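Local coordinates for protein polyhedrin (Orgyia pseudotsugata cypovirus 5, PDB 5A8U) that forms the crystalline matrix of the virus occlusion bodies, or polyhedra, which protect virus particles outside the host until insect larvae ingest them, at residues Ser24-Gly29 and Thr202-Gly207; Val118-Thr123 and Asp168-Lys173. One frame throughout, in Å; residues are numbered along the deposited sequence.

In the fold
Both contacts are surface contacts on the same side of the chain's centre, their own centres about 16 Å apart and their nearest atoms about 7 Å apart, so they do not touch. Contact 1 joins two irregular loops, one between helix 6-21 and strand 30-37, the other leading toward helix 210-216, and lies about 21 Å from the chain's centre. It is polar and amounts to one hydroxyl-carboxylate bond. Contact 2, at about 14 Å, sets the loop between strands 109-115 and 124-128 against strand 169-178 of the six-stranded sheet. It buries about three times the area, 193 against 65 Å², and is made by an indole with aliphatic and sulfur groups.

Contact 1 (Ser24-Gly29 and Thr202-Gly207); sequences SSSNSG and TNEMGG
S26 and E204 bring together two loops whose backbones stay well apart, their CA atoms 8.6 Å from each other at the closest pairing. Each loop contains a type I beta turn, S25 to S28 in one and N203 to G206 in the other, with S26 and E204 each in the second position of its turn. The gap is closed by one bond: S26 OG donates to E204 OE1 at 2.6 Å, meeting the syn lone pair, which lies on the same side of the CD-OE1 bond as OE2. The glutamate reaches this far because its chain is extended beyond CG (chi2 177°), which carries the carboxylate across to the short serine.

Side chains also brace both turns from within. In an ST turn, S25 OG accepts from N27 N at 3.1 Å, while S25 O takes two donors, S28 N and, at 2.7 Å, S28 OG lying in the carbonyl plane. S28 OG is also hydrogen-bonded to R196 NH2. On the other side N203 OD1 accepts from M205 N at 2.8 Å, an Asx turn whose donor is tilted 28° from the carbonyl plane. Serine and asparagine suit such corners because their short polar side chains fold back onto nearby backbone.

The carboxylate sits in a mixed electrostatic setting: OE2 has a weak, long ion pair with R198, whereas OE1 lies close to the carboxylate of E52, which may raise the proton affinity of one or both carboxylates. Flanking residues of the two loops meet the other subunits of the trimer: N27 packs on L149 of the second subunit, M205 on V214 of the third.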
ATOM      1  N   SER A  24     -10.677 -17.294  18.112  1.00 12.52           N
ATOM      2  CA  SER A  24      -9.387 -17.951  18.324  1.00 12.10           C
ATOM      3  C   SER A  24      -8.819 -18.624  17.082  1.00 13.24           C
ATOM      4  O   SER A  24      -7.647 -19.006  17.088  1.00 11.54           O
ATOM      5  CB  SER A  24      -9.486 -19.006  19.439  1.00 16.61           C
ATOM      6  OG  SER A  24      -9.808 -18.419  20.684  1.00 22.93           O
ATOM      7  N   SER A  25      -9.638 -18.787  16.038  1.00 10.62           N
ATOM      8  CA  SER A  25      -9.202 -19.455  14.801  1.00  9.88           C
ATOM      9  C   SER A  25      -8.254 -18.544  14.041  1.00 11.34           C
ATOM     10  O   SER A  25      -8.510 -17.349  13.942  1.00 10.23           O
ATOM     11  CB  SER A  25     -10.398 -19.779  13.897  1.00 16.36           C
ATOM     12  OG  SER A  25      -9.968 -20.302  12.638  1.00 14.31           O
ATOM     13  N   SER A  26      -7.169 -19.107  13.505  1.00 13.53           N
ATOM     14  CA  SER A  26      -6.269 -18.325  12.680  1.00 14.19           C
ATOM     15  C   SER A  26      -6.972 -17.815  11.432  1.00 14.67           C
ATOM     16  O   SER A  26      -6.443 -16.962  10.748  1.00 14.67           O
ATOM     17  CB  SER A  26      -5.033 -19.138  12.268  1.00 12.81           C
ATOM     18  OG  SER A  26      -4.249 -19.483  13.396  1.00 16.00           O
ATOM     19  N   ASN A  27      -8.155 -18.344  11.129  1.00 11.11           N
ATOM     20  CA  ASN A  27      -8.891 -17.891   9.952  1.00  9.95           C
ATOM     21  C   ASN A  27     -10.062 -16.945  10.247  1.00  6.49           C
ATOM     22  O   ASN A  27     -10.799 -16.559   9.338  1.00 11.22           O
ATOM     23  CB  ASN A  27      -9.319 -19.088   9.109  1.00  8.97           C
ATOM     24  CG  ASN A  27      -8.132 -19.779   8.483  1.00 15.44           C
ATOM     25  OD1 ASN A  27      -7.875 -20.963   8.733  1.00 21.02           O
ATOM     26  ND2 ASN A  27      -7.375 -19.032   7.689  1.00 15.28           N
ATOM     27  N   SER A  28     -10.204 -16.564  11.517  1.00  6.75           N
ATOM     28  CA  SER A  28     -11.096 -15.462  11.880  1.00  8.82           C
ATOM     29  C   SER A  28     -10.366 -14.148  11.650  1.00 11.22           C
ATOM     30  O   SER A  28      -9.183 -14.133  11.301  1.00 11.59           O
ATOM     31  CB  SER A  28     -11.495 -15.559  13.353  1.00 13.07           C
ATOM     32  OG  SER A  28     -10.366 -15.382  14.194  1.00 12.96           O
ATOM     33  N   GLY A  29     -11.068 -13.044  11.849  1.00 10.77           N
ATOM     34  CA  GLY A  29     -10.465 -11.743  11.649  1.00 12.18           C
ATOM     35  C   GLY A  29      -9.969 -11.076  12.914  1.00  7.88           C
ATOM     36  O   GLY A  29     -10.564 -11.210  13.980  1.00 11.99           O
ATOM     37  N   THR A 202       3.252 -24.006  16.491  1.00  7.84           N
ATOM     38  CA  THR A 202       3.637 -23.946  15.093  1.00  6.25           C
ATOM     39  C   THR A 202       3.612 -22.504  14.578  1.00  5.79           C
ATOM     40  O   THR A 202       2.658 -21.760  14.817  1.00  6.24           O
ATOM     41  CB  THR A 202       2.724 -24.819  14.209  1.00  9.00           C
ATOM     42  OG1 THR A 202       2.734 -26.159  14.704  1.00 10.01           O
ATOM     43  CG2 THR A 202       3.240 -24.812  12.768  1.00 13.19           C
ATOM     44  N   ASN A 203       4.672 -22.113  13.884  1.00  7.90           N
ATOM     45  CA  ASN A 203       4.778 -20.743  13.407  1.00  8.44           C
ATOM     46  C   ASN A 203       4.026 -20.586  12.095  1.00  7.06           C
ATOM     47  O   ASN A 203       4.489 -21.056  11.061  1.00  7.73           O
ATOM     48  CB  ASN A 203       6.245 -20.382  13.199  1.00  7.48           C
ATOM     49  CG  ASN A 203       6.446 -18.921  12.863  1.00  8.71           C
ATOM     50  OD1 ASN A 203       5.509 -18.225  12.471  1.00  8.31           O
ATOM     51  ND2 ASN A 203       7.688 -18.459  12.972  1.00  9.74           N
ATOM     52  N   GLU A 204       2.863 -19.942  12.153  1.00  7.17           N
ATOM     53  CA  GLU A 204       2.020 -19.766  10.971  1.00  6.38           C
ATOM     54  C   GLU A 204       2.375 -18.524  10.154  1.00  7.70           C
ATOM     55  O   GLU A 204       1.671 -18.171   9.194  1.00  7.34           O
ATOM     56  CB  GLU A 204       0.548 -19.751  11.387  1.00  6.88           C
ATOM     57  CG  GLU A 204       0.108 -21.116  11.872  1.00  6.96           C
ATOM     58  CD  GLU A 204      -1.308 -21.149  12.372  1.00  9.17           C
ATOM     59  OE1 GLU A 204      -1.961 -20.085  12.441  1.00 11.34           O
ATOM     60  OE2 GLU A 204      -1.771 -22.260  12.675  1.00  8.95           O
ATOM     61  N   MET A 205       3.469 -17.862  10.528  1.00  8.16           N
ATOM     62  CA  MET A 205       3.973 -16.760   9.712  1.00  8.58           C
ATOM     63  C   MET A 205       5.102 -17.230   8.803  1.00  9.99           C
ATOM     64  O   MET A 205       5.616 -16.451   8.013  1.00 11.23           O
ATOM     65  CB  MET A 205       4.459 -15.588  10.574  1.00 10.30           C
ATOM     66  CG  MET A 205       3.354 -14.747  11.127  1.00  6.91           C
ATOM     67  SD  MET A 205       2.310 -13.985   9.855  1.00 10.44           S
ATOM     68  CE  MET A 205       3.443 -12.905   8.954  1.00  7.00           C
ATOM     69  N   GLY A 206       5.492 -18.497   8.914  1.00 10.21           N
ATOM     70  CA  GLY A 206       6.579 -19.017   8.099  1.00 10.13           C
ATOM     71  C   GLY A 206       6.435 -20.501   7.800  1.00  9.11           C
ATOM     72  O   GLY A 206       5.353 -21.078   7.965  1.00  9.68           O
ATOM     73  N   GLY A 207       7.522 -21.131   7.362  1.00 10.23           N
ATOM     74  CA  GLY A 207       7.452 -22.549   7.041  1.00 14.78           C
ATOM     75  C   GLY A 207       6.413 -22.857   5.969  1.00 11.35           C
ATOM     76  O   GLY A 207       6.343 -22.180   4.924  1.00  9.67           O
TER

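Contact 2 (Val118-Thr123 and Asp168-Lys173); sequences VDWNAT and DRMAGK
W120 lies against the strand 169-173 from an irregular loop, the CA atoms of W120 and K173 being 8.5 Å apart at the nearest pairing. The strand carries a classic beta bulge, in which A171 and G172 both face L164 of the neighbouring antiparallel strand, and the indole packs beside it. D119, just before the tryptophan, is the centre of an inverse gamma turn.

K173 and M170 approach the same face of the indole. The lysine chain is extended beyond CG and lays its methylenes over the ring: CG lies 3.8 Å from W120 CE3, and CE makes a CH-pi contact with the five-membered ring, 4.0 Å from its centroid and 25° off the normal. A long aliphatic chain suits this place because it can cover an aromatic surface and still deliver its ammonium to a polar partner, here the OD1 of N158, to which NZ is hydrogen-bonded. M170 comes from the opposite direction to the tryptophan side chain. Its CG is anti to the backbone N (chi1 -172°), and the bend at chi3, 74°, turns the methyl back toward the indole. The sulfur forms an oblique Met-aromatic contact, SD lying 5.4 Å from the centroid of the six-membered ring.

At the far end of the indole the bulge comes close: W120 CH2 lies 3.6 Å from G172 CA, the benzo ring meeting main chain rather than side chain there. A171 O is near the ring plane at its edge. V118 O of the tryptophan's own loop lies above the opposite face, toward the rim, while on the lysine's face the M170 methyl closes in, CE 3.4 Å from W120 CE2.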
ATOM      1  N   VAL A 118      -5.787 -11.670  19.986  1.00  6.31           N
ATOM      2  CA  VAL A 118      -4.555 -10.966  19.650  1.00  7.60           C
ATOM      3  C   VAL A 118      -3.472 -11.269  20.679  1.00  7.44           C
ATOM      4  O   VAL A 118      -3.758 -11.429  21.857  1.00  7.60           O
ATOM      5  CB  VAL A 118      -4.836  -9.444  19.588  1.00  6.28           C
ATOM      6  CG1 VAL A 118      -3.522  -8.596  19.575  1.00  6.65           C
ATOM      7  CG2 VAL A 118      -5.761  -9.133  18.398  1.00  7.66           C
ATOM      8  N   ASP A 119      -2.235 -11.407  20.220  1.00  6.88           N
ATOM      9  CA  ASP A 119      -1.082 -11.464  21.128  1.00  4.73           C
ATOM     10  C   ASP A 119      -0.874 -10.054  21.673  1.00  7.51           C
ATOM     11  O   ASP A 119      -0.047  -9.307  21.158  1.00  5.96           O
ATOM     12  CB  ASP A 119       0.155 -11.955  20.348  1.00  5.22           C
ATOM     13  CG  ASP A 119       1.387 -12.174  21.245  1.00  5.98           C
ATOM     14  OD1 ASP A 119       1.264 -12.067  22.482  1.00 10.10           O
ATOM     15  OD2 ASP A 119       2.479 -12.504  20.717  1.00  7.33           O
ATOM     16  N   TRP A 120      -1.649  -9.675  22.691  1.00  7.66           N
ATOM     17  CA  TRP A 120      -1.662  -8.286  23.157  1.00  6.27           C
ATOM     18  C   TRP A 120      -0.284  -7.712  23.488  1.00  5.15           C
ATOM     19  O   TRP A 120       0.007  -6.575  23.135  1.00  7.71           O
ATOM     20  CB  TRP A 120      -2.590  -8.096  24.357  1.00  6.16           C
ATOM     21  CG  TRP A 120      -3.932  -8.717  24.145  1.00  4.91           C
ATOM     22  CD1 TRP A 120      -4.383  -9.900  24.661  1.00  9.16           C
ATOM     23  CD2 TRP A 120      -4.998  -8.207  23.328  1.00  5.98           C
ATOM     24  NE1 TRP A 120      -5.672 -10.151  24.225  1.00  8.31           N
ATOM     25  CE2 TRP A 120      -6.062  -9.131  23.402  1.00  8.29           C
ATOM     26  CE3 TRP A 120      -5.154  -7.058  22.539  1.00  9.93           C
ATOM     27  CZ2 TRP A 120      -7.275  -8.938  22.732  1.00 11.97           C
ATOM     28  CZ3 TRP A 120      -6.367  -6.874  21.874  1.00 11.62           C
ATOM     29  CH2 TRP A 120      -7.400  -7.809  21.976  1.00  8.25           C
ATOM     30  N   ASN A 121       0.554  -8.501  24.153  1.00  7.16           N
ATOM     31  CA  ASN A 121       1.883  -8.035  24.558  1.00  9.18           C
ATOM     32  C   ASN A 121       2.739  -7.599  23.384  1.00  6.87           C
ATOM     33  O   ASN A 121       3.645  -6.780  23.553  1.00  8.97           O
ATOM     34  CB  ASN A 121       2.645  -9.106  25.343  1.00  9.86           C
ATOM     35  CG  ASN A 121       2.045  -9.376  26.705  1.00 17.33           C
ATOM     36  OD1 ASN A 121       1.491  -8.483  27.344  1.00 21.19           O
ATOM     37  ND2 ASN A 121       2.177 -10.613  27.170  1.00 23.71           N
ATOM     38  N   ALA A 122       2.461  -8.157  22.205  1.00  9.03           N
ATOM     39  CA  ALA A 122       3.305  -7.948  21.025  1.00  6.76           C
ATOM     40  C   ALA A 122       2.913  -6.725  20.175  1.00  5.90           C
ATOM     41  O   ALA A 122       3.593  -6.400  19.206  1.00  7.32           O
ATOM     42  CB  ALA A 122       3.336  -9.213  20.154  1.00  6.97           C
ATOM     43  N   THR A 123       1.832  -6.054  20.536  1.00  5.90           N
ATOM     44  CA  THR A 123       1.384  -4.912  19.744  1.00  4.24           C
ATOM     45  C   THR A 123       2.417  -3.789  19.746  1.00  5.72           C
ATOM     46  O   THR A 123       2.909  -3.399  20.811  1.00  7.48           O
ATOM     47  CB  THR A 123       0.042  -4.389  20.294  1.00  7.15           C
ATOM     48  OG1 THR A 123      -0.948  -5.420  20.154  1.00 11.08           O
ATOM     49  CG2 THR A 123      -0.397  -3.139  19.553  1.00  6.76           C
ATOM     50  N   ASP A 168     -19.366 -11.227  28.314  1.00 30.38           N
ATOM     51  CA  ASP A 168     -18.502 -11.724  29.385  1.00 36.68           C
ATOM     52  C   ASP A 168     -17.029 -11.888  28.999  1.00 36.24           C
ATOM     53  O   ASP A 168     -16.217 -12.304  29.826  1.00 39.09           O
ATOM     54  CB  ASP A 168     -19.061 -13.031  29.975  1.00 31.58           C
ATOM     55  CG  ASP A 168     -19.207 -14.132  28.941  1.00 39.64           C
ATOM     56  OD1 ASP A 168     -19.208 -13.831  27.727  1.00 37.46           O
ATOM     57  OD2 ASP A 168     -19.332 -15.310  29.346  1.00 45.31           O
ATOM     58  N   ARG A 169     -16.678 -11.548  27.759  1.00 26.50           N
ATOM     59  CA  ARG A 169     -15.296 -11.703  27.292  1.00 22.96           C
ATOM     60  C   ARG A 169     -14.654 -10.359  26.980  1.00 22.19           C
ATOM     61  O   ARG A 169     -15.355  -9.412  26.621  1.00 14.13           O
ATOM     62  CB  ARG A 169     -15.253 -12.595  26.047  1.00 27.65           C
ATOM     63  CG  ARG A 169     -15.477 -14.076  26.336  1.00 40.32           C
ATOM     64  CD  ARG A 169     -14.255 -14.687  27.018  1.00 46.12           C
ATOM     65  NE  ARG A 169     -14.476 -16.064  27.457  1.00 59.21           N
ATOM     66  CZ  ARG A 169     -14.685 -16.425  28.721  1.00 58.72           C
ATOM     67  NH1 ARG A 169     -14.699 -15.508  29.682  1.00 51.21           N
ATOM     68  NH2 ARG A 169     -14.878 -17.705  29.025  1.00 58.54           N
ATOM     69  N   MET A 170     -13.328 -10.269  27.110  1.00 18.56           N
ATOM     70  CA  MET A 170     -12.618  -9.083  26.635  1.00 15.62           C
ATOM     71  C   MET A 170     -12.448  -9.165  25.121  1.00 18.03           C
ATOM     72  O   MET A 170     -11.732 -10.030  24.623  1.00 21.77           O
ATOM     73  CB  MET A 170     -11.252  -8.904  27.306  1.00 16.41           C
ATOM     74  CG  MET A 170     -10.602  -7.555  26.938  1.00 14.42           C
ATOM     75  SD  MET A 170      -8.851  -7.383  27.320  1.00 16.51           S
ATOM     76  CE  MET A 170      -8.103  -8.404  26.035  1.00 17.44           C
ATOM     77  N   ALA A 171     -13.103  -8.265  24.388  1.00  9.39           N
ATOM     78  CA  ALA A 171     -13.112  -8.337  22.927  1.00 10.98           C
ATOM     79  C   ALA A 171     -11.924  -7.616  22.297  1.00  7.66           C
ATOM     80  O   ALA A 171     -11.424  -8.001  21.239  1.00  9.62           O
ATOM     81  CB  ALA A 171     -14.412  -7.765  22.375  1.00 11.76           C
ATOM     82  N   GLY A 172     -11.488  -6.543  22.926  1.00 10.52           N
ATOM     83  CA  GLY A 172     -10.387  -5.792  22.376  1.00  6.71           C
ATOM     84  C   GLY A 172      -9.812  -4.865  23.416  1.00  6.60           C
ATOM     85  O   GLY A 172     -10.174  -4.926  24.594  1.00  9.32           O
ATOM     86  N   LYS A 173      -8.890  -4.013  22.983  1.00  5.11           N
ATOM     87  CA  LYS A 173      -8.303  -3.014  23.858  1.00  5.99           C
ATOM     88  C   LYS A 173      -8.197  -1.704  23.109  1.00  7.73           C
ATOM     89  O   LYS A 173      -8.068  -1.683  21.879  1.00  8.34           O
ATOM     90  CB  LYS A 173      -6.916  -3.440  24.345  1.00  6.99           C
ATOM     91  CG  LYS A 173      -6.888  -4.766  25.090  1.00  7.28           C
ATOM     92  CD  LYS A 173      -5.538  -4.859  25.801  1.00  7.15           C
ATOM     93  CE  LYS A 173      -5.296  -6.145  26.527  1.00 19.98           C
ATOM     94  NZ  LYS A 173      -4.086  -5.908  27.403  1.00 13.71           N
TER